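Local coordinates for protein beta sliding clamp (PDB 6DJ8) that probably tethers DNA polymerases and other proteins to DNA as a ring-shaped dimer, giving them processivity, at residues R166-S170 and N380-H385; K187-L193 and T208-E214. All blocks are in the same frame, centred on the assembly; numbering follows the deposited sequence.

Interaction 1: R166-S170 and N380-H385; sequences RIAFS and NFNFTH
One face of the Phe383 ring is overlaid by the aliphatic part of Arg166. Its CG stands 3.9 Å from the ring centroid, 12° off the normal, a CH-pi contact, and CB lies over the rim beside CE1. Beyond CG the guanidinium crosses the ring obliquely, with the planes 49° apart, and Arg166 NH1 comes within 3.3 Å of Phe383 CD2. At the edge of the guanidinium lies the Asn380 amide, but NH1 and ND2 are both donors, so the two only adjoin. Glu377 serves both residues: its OE2 forms a salt bridge with Arg166 NH2 and its OE1 takes a hydrogen bond from Asn380 ND2. Asn380 OD1 faces its own chain and accepts from Asn382 N at 2.9 Å, an Asx turn.

The His385 ring meets Phe169 obliquely, with planes 31° apart and centroids 5.2 Å apart. Phe169 CZ reaches His385 CE1 at 3.5 Å. At the edge of the imidazole, in its plane, sits Ser170 OG, 3.0 Å from His385 CE1. The same OG lies above one face of the Phe169 ring, offset toward its rim. The strand holds the Phe383 and His385 rings out toward the helix, each with CG anti to the backbone N. Ser204 hydrogen-bonds to both His385 ND1 and Ser170 OG, and so links the buried polar groups.

The C-terminal part of helix 157-167 and the residues after it pack against strand 383-387, which pairs with strand 202-211. This joins the central and C-terminal domains of the clamp, whose shared sheet is a hallmark of the sliding-clamp fold.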
loop_
_atom_site.group_PDB
_atom_site.type_symbol
_atom_site.label_atom_id
_atom_site.label_comp_id
_atom_site.label_asym_id
_atom_site.label_seq_id
_atom_site.Cartn_x
_atom_site.Cartn_y
_atom_site.Cartn_z
ATOM N N ARG A 166 5.749 22.856 -7.796
ATOM C CA ARG A 166 4.755 23.530 -8.623
ATOM C C ARG A 166 4.932 23.261 -10.110
ATOM O O ARG A 166 3.996 23.497 -10.881
ATOM C CB ARG A 166 4.802 25.041 -8.359
ATOM C CG ARG A 166 3.981 25.382 -7.124
ATOM C CD ARG A 166 4.452 26.576 -6.316
ATOM N NE ARG A 166 3.706 26.597 -5.063
ATOM C CZ ARG A 166 2.905 27.576 -4.660
ATOM N NH1 ARG A 166 2.769 28.686 -5.368
ATOM N NH2 ARG A 166 2.264 27.450 -3.510
ATOM N N ILE A 167 6.085 22.744 -10.537
ATOM C CA ILE A 167 6.401 22.606 -11.953
ATOM C C ILE A 167 6.375 21.147 -12.412
ATOM O O ILE A 167 5.809 20.835 -13.466
ATOM C CB ILE A 167 7.768 23.255 -12.257
ATOM C CG1 ILE A 167 7.637 24.780 -12.294
ATOM C CG2 ILE A 167 8.301 22.763 -13.581
ATOM C CD1 ILE A 167 7.042 25.302 -13.590
ATOM N N ALA A 168 6.944 20.226 -11.617
ATOM C CA ALA A 168 7.212 18.878 -12.125
ATOM C C ALA A 168 5.941 18.169 -12.595
ATOM O O ALA A 168 5.930 17.544 -13.666
ATOM C CB ALA A 168 7.917 18.043 -11.049
ATOM N N PHE A 169 4.857 18.249 -11.813
ATOM C CA PHE A 169 3.673 17.452 -12.132
ATOM C C PHE A 169 3.044 17.823 -13.468
ATOM O O PHE A 169 2.346 16.993 -14.062
ATOM C CB PHE A 169 2.633 17.579 -11.004
ATOM C CG PHE A 169 1.875 18.893 -11.015
ATOM C CD1 PHE A 169 2.350 19.990 -10.313
ATOM C CD2 PHE A 169 0.675 19.015 -11.723
ATOM C CE1 PHE A 169 1.638 21.219 -10.318
ATOM C CE2 PHE A 169 -0.047 20.204 -11.718
ATOM C CZ PHE A 169 0.447 21.318 -11.027
ATOM N N SER A 170 3.271 19.045 -13.970
ATOM C CA SER A 170 2.650 19.464 -15.221
ATOM C C SER A 170 3.355 18.956 -16.472
ATOM O O SER A 170 2.764 19.012 -17.562
ATOM C CB SER A 170 2.613 20.993 -15.317
ATOM O OG SER A 170 1.600 21.536 -14.511
ATOM N N ASN A 380 0.122 36.200 -4.906
ATOM C CA ASN A 380 1.264 35.550 -5.532
ATOM C C ASN A 380 1.212 35.784 -7.035
ATOM O O ASN A 380 0.338 35.250 -7.727
ATOM C CB ASN A 380 1.270 34.058 -5.219
ATOM C CG ASN A 380 2.520 33.356 -5.703
ATOM O OD1 ASN A 380 3.369 33.945 -6.373
ATOM N ND2 ASN A 380 2.627 32.065 -5.378
ATOM N N PHE A 381 2.194 36.511 -7.551
ATOM C CA PHE A 381 2.244 36.819 -8.970
ATOM C C PHE A 381 3.338 36.035 -9.663
ATOM O O PHE A 381 3.614 36.272 -10.844
ATOM C CB PHE A 381 2.398 38.328 -9.168
ATOM C CG PHE A 381 1.305 39.103 -8.509
ATOM C CD1 PHE A 381 0.029 39.111 -9.057
ATOM C CD2 PHE A 381 1.521 39.762 -7.312
ATOM C CE1 PHE A 381 -1.004 39.802 -8.443
ATOM C CE2 PHE A 381 0.487 40.455 -6.690
ATOM C CZ PHE A 381 -0.774 40.476 -7.260
ATOM N N ASN A 382 3.985 35.126 -8.929
ATOM C CA ASN A 382 5.031 34.261 -9.450
ATOM C C ASN A 382 4.508 32.942 -10.001
ATOM O O ASN A 382 5.199 32.306 -10.801
ATOM C CB ASN A 382 6.086 34.017 -8.368
ATOM C CG ASN A 382 6.858 35.290 -8.032
ATOM O OD1 ASN A 382 6.521 35.999 -7.084
ATOM N ND2 ASN A 382 7.864 35.605 -8.834
ATOM N N PHE A 383 3.352 32.461 -9.549
ATOM C CA PHE A 383 2.881 31.142 -9.950
ATOM C C PHE A 383 1.559 31.246 -10.696
ATOM O O PHE A 383 0.612 31.881 -10.217
ATOM C CB PHE A 383 2.757 30.229 -8.733
ATOM C CG PHE A 383 2.211 28.872 -9.044
ATOM C CD1 PHE A 383 2.731 28.112 -10.080
ATOM C CD2 PHE A 383 1.196 28.342 -8.277
ATOM C CE1 PHE A 383 2.228 26.850 -10.352
ATOM C CE2 PHE A 383 0.696 27.083 -8.533
ATOM C CZ PHE A 383 1.206 26.335 -9.572
ATOM N N THR A 384 1.498 30.610 -11.863
ATOM C CA THR A 384 0.270 30.498 -12.642
ATOM C C THR A 384 0.106 29.061 -13.099
ATOM O O THR A 384 1.067 28.450 -13.581
ATOM C CB THR A 384 0.299 31.434 -13.856
ATOM O OG1 THR A 384 0.339 32.777 -13.399
ATOM C CG2 THR A 384 -0.916 31.240 -14.726
ATOM N N HIS A 385 -1.101 28.523 -12.954
ATOM C CA HIS A 385 -1.440 27.221 -13.512
ATOM C C HIS A 385 -2.666 27.346 -14.407
ATOM O O HIS A 385 -3.691 27.919 -14.009
ATOM C CB HIS A 385 -1.684 26.170 -12.431
ATOM C CG HIS A 385 -1.770 24.780 -12.976
ATOM N ND1 HIS A 385 -0.655 24.035 -13.313
ATOM C CD2 HIS A 385 -2.845 24.020 -13.301
ATOM C CE1 HIS A 385 -1.044 22.861 -13.781
ATOM N NE2 HIS A 385 -2.368 22.825 -13.779
#

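Interaction 2: K187-L193 and T208-E214; sequences KDEDSKL and TEVIVEE
Leu193 and Thr208 meet at one closely bonded end of this contact. Leu193 O accepts twice, from Thr208 N at 2.9 Å and from Thr208 OG1 at 2.8 Å. The hydroxyl sits between the backbone N and the carbonyl carbon of its own residue (chi1 70°). There it also accepts from Val210 N, forming an ST turn where the chain rounds a corner at Glu209. Leu193 N gives a hydrogen bond to Val210 O, and Val212 N gives one to Ser191 O, with an N-H...O angle of 172°. Between these two bonds, Lys192 and Ile211 form an antiparallel non-hydrogen-bonded pair. The CB of Leu193 packs against Val210 CB and Val212 CG2. Ile153 of strand 151-156 touches both Leu193 and Val210. The Val212 end is gripped closely too. Val212 O receives Ser191 OG at 2.7 Å and a weak bond from Lys187 NZ. The main bond of that ammonium goes to Glu214 O, 2.6 Å from Lys187 NZ.

These bonds join the outer ends of a beta hairpin in the central domain, made of strands 192-198 and 202-211. A type I turn from Asp188 to Ser191 leads into its first strand. Asp188 OD1 closes over that turn and accepts from Lys192 N at 2.7 Å, from above the carboxylate plane.

The solvent side is looser. The exposed carboxylate of Glu213 stays apart from the lysine, with its OE1 6.2 Å from Lys187 NZ. The side chain of Lys192 bends at chi2 and chi4, and its CE lies 3.6 Å from Ile211 CD1. Lys192 NZ reaches Glu209 OE1 on the syn side at 3.2 Å, a salt bridge with an exposed glutamate.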
loop_
_atom_site.group_PDB
_atom_site.type_symbol
_atom_site.label_atom_id
_atom_site.label_comp_id
_atom_site.label_asym_id
_atom_site.label_seq_id
_atom_site.Cartn_x
_atom_site.Cartn_y
_atom_site.Cartn_z
ATOM N N LYS A 187 13.797 33.244 -19.390
ATOM C CA LYS A 187 13.921 34.540 -18.733
ATOM C C LYS A 187 12.752 35.414 -19.164
ATOM O O LYS A 187 12.414 35.441 -20.348
ATOM C CB LYS A 187 15.226 35.238 -19.161
ATOM C CG LYS A 187 16.166 35.606 -18.051
ATOM C CD LYS A 187 17.566 35.825 -18.608
ATOM C CE LYS A 187 17.594 36.867 -19.697
ATOM N NZ LYS A 187 18.996 37.183 -20.103
ATOM N N ASP A 188 12.137 36.131 -18.221
ATOM C CA ASP A 188 11.023 37.008 -18.579
ATOM C C ASP A 188 11.570 38.339 -19.093
ATOM O O ASP A 188 12.780 38.513 -19.257
ATOM C CB ASP A 188 10.050 37.200 -17.412
ATOM C CG ASP A 188 10.634 38.006 -16.250
ATOM O OD1 ASP A 188 11.803 38.453 -16.303
ATOM O OD2 ASP A 188 9.877 38.244 -15.289
ATOM N N GLU A 189 10.676 39.302 -19.357
ATOM C CA GLU A 189 11.106 40.597 -19.878
ATOM C C GLU A 189 12.032 41.314 -18.910
ATOM O O GLU A 189 12.890 42.093 -19.336
ATOM C CB GLU A 189 9.895 41.482 -20.190
ATOM N N ASP A 190 11.867 41.079 -17.612
ATOM C CA ASP A 190 12.707 41.703 -16.602
ATOM C C ASP A 190 13.963 40.893 -16.310
ATOM O O ASP A 190 14.634 41.146 -15.304
ATOM C CB ASP A 190 11.903 41.947 -15.322
ATOM C CG ASP A 190 10.852 43.040 -15.497
ATOM O OD1 ASP A 190 10.560 43.410 -16.656
ATOM O OD2 ASP A 190 10.326 43.539 -14.480
ATOM N N SER A 191 14.272 39.908 -17.155
ATOM C CA SER A 191 15.490 39.113 -17.054
ATOM C C SER A 191 15.467 38.202 -15.831
ATOM O O SER A 191 16.520 37.818 -15.316
ATOM C CB SER A 191 16.737 40.009 -17.047
ATOM O OG SER A 191 17.894 39.299 -17.449
ATOM N N LYS A 192 14.268 37.856 -15.357
ATOM C CA LYS A 192 14.110 36.950 -14.227
ATOM C C LYS A 192 13.966 35.515 -14.711
ATOM O O LYS A 192 13.246 35.229 -15.672
ATOM C CB LYS A 192 12.889 37.324 -13.384
ATOM C CG LYS A 192 12.888 38.754 -12.869
ATOM C CD LYS A 192 13.776 38.899 -11.653
ATOM C CE LYS A 192 13.577 40.256 -10.999
ATOM N NZ LYS A 192 12.168 40.471 -10.563
ATOM N N LEU A 193 14.647 34.614 -14.025
ATOM C CA LEU A 193 14.599 33.214 -14.399
ATOM C C LEU A 193 13.181 32.661 -14.261
ATOM O O LEU A 193 12.506 32.858 -13.245
ATOM C CB LEU A 193 15.566 32.427 -13.529
ATOM C CG LEU A 193 15.533 30.940 -13.816
ATOM C CD1 LEU A 193 16.076 30.688 -15.219
ATOM C CD2 LEU A 193 16.358 30.224 -12.770
ATOM N N THR A 208 10.805 33.237 -10.929
ATOM C CA THR A 208 11.626 33.376 -9.738
ATOM C C THR A 208 11.985 34.835 -9.558
ATOM O O THR A 208 11.587 35.699 -10.340
ATOM C CB THR A 208 12.909 32.551 -9.820
ATOM O OG1 THR A 208 13.780 33.132 -10.807
ATOM C CG2 THR A 208 12.608 31.108 -10.163
ATOM N N GLU A 209 12.738 35.115 -8.500
ATOM C CA GLU A 209 13.320 36.435 -8.303
ATOM C C GLU A 209 14.773 36.511 -8.765
ATOM O O GLU A 209 15.408 37.555 -8.600
ATOM C CB GLU A 209 13.192 36.865 -6.838
ATOM C CG GLU A 209 11.740 37.063 -6.375
ATOM C CD GLU A 209 10.955 38.064 -7.225
ATOM O OE1 GLU A 209 11.570 38.954 -7.856
ATOM O OE2 GLU A 209 9.710 37.960 -7.256
ATOM N N VAL A 210 15.306 35.440 -9.348
ATOM C CA VAL A 210 16.719 35.384 -9.701
ATOM C C VAL A 210 16.933 36.128 -11.016
ATOM O O VAL A 210 16.256 35.867 -12.018
ATOM C CB VAL A 210 17.196 33.925 -9.804
ATOM C CG1 VAL A 210 18.685 33.871 -10.085
ATOM C CG2 VAL A 210 16.873 33.158 -8.525
ATOM N N ILE A 211 17.869 37.069 -11.017
ATOM C CA ILE A 211 18.211 37.831 -12.211
ATOM C C ILE A 211 19.387 37.152 -12.894
ATOM O O ILE A 211 20.405 36.858 -12.254
ATOM C CB ILE A 211 18.543 39.291 -11.871
ATOM C CG1 ILE A 211 17.258 40.080 -11.614
ATOM C CG2 ILE A 211 19.368 39.926 -12.989
ATOM C CD1 ILE A 211 17.087 40.506 -10.176
ATOM N N VAL A 212 19.242 36.888 -14.188
ATOM C CA VAL A 212 20.251 36.192 -14.973
ATOM C C VAL A 212 20.593 37.075 -16.170
ATOM O O VAL A 212 19.710 37.430 -16.962
ATOM C CB VAL A 212 19.769 34.804 -15.421
ATOM C CG1 VAL A 212 20.850 34.111 -16.217
ATOM C CG2 VAL A 212 19.368 33.957 -14.210
ATOM N N GLU A 213 21.869 37.449 -16.286
ATOM C CA GLU A 213 22.292 38.283 -17.404
ATOM C C GLU A 213 22.441 37.468 -18.683
ATOM O O GLU A 213 22.196 37.986 -19.778
ATOM C CB GLU A 213 23.595 39.009 -17.056
ATOM C CG GLU A 213 23.542 39.806 -15.742
ATOM C CD GLU A 213 22.577 40.996 -15.775
ATOM O OE1 GLU A 213 22.167 41.417 -16.878
ATOM O OE2 GLU A 213 22.236 41.515 -14.687
ATOM N N GLU A 214 22.848 36.207 -18.571
ATOM C CA GLU A 214 23.088 35.389 -19.746
ATOM C C GLU A 214 21.766 35.008 -20.419
ATOM O O GLU A 214 20.673 35.261 -19.906
ATOM C CB GLU A 214 23.883 34.138 -19.371
ATOM C CG GLU A 214 25.206 34.414 -18.655
ATOM C CD GLU A 214 25.056 34.663 -17.154
ATOM O OE1 GLU A 214 23.952 35.039 -16.703
ATOM O OE2 GLU A 214 26.057 34.493 -16.423
#

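Overall arrangement
From the N terminus, the chain first reaches residues 166-170 at the end of helix 157-167. It then runs through residues 187-193 and, after the rest of the hairpin, comes back alongside them at 208-214. Interaction 2 closes this small loop within the central domain. Only after a further long run do residues 380-385 return to the helix end, closing the large loop of interaction 1. The small loop therefore lies wholly within the large one, and the two do not cross. Strands 202-211 and 383-387 are neighbours in one antiparallel sheet. Interaction 2 ties a hairpin together, whereas interaction 1 joins two domains. Asn382 of interaction 1 touches Glu209 of interaction 2, a weak hydrogen bond at most.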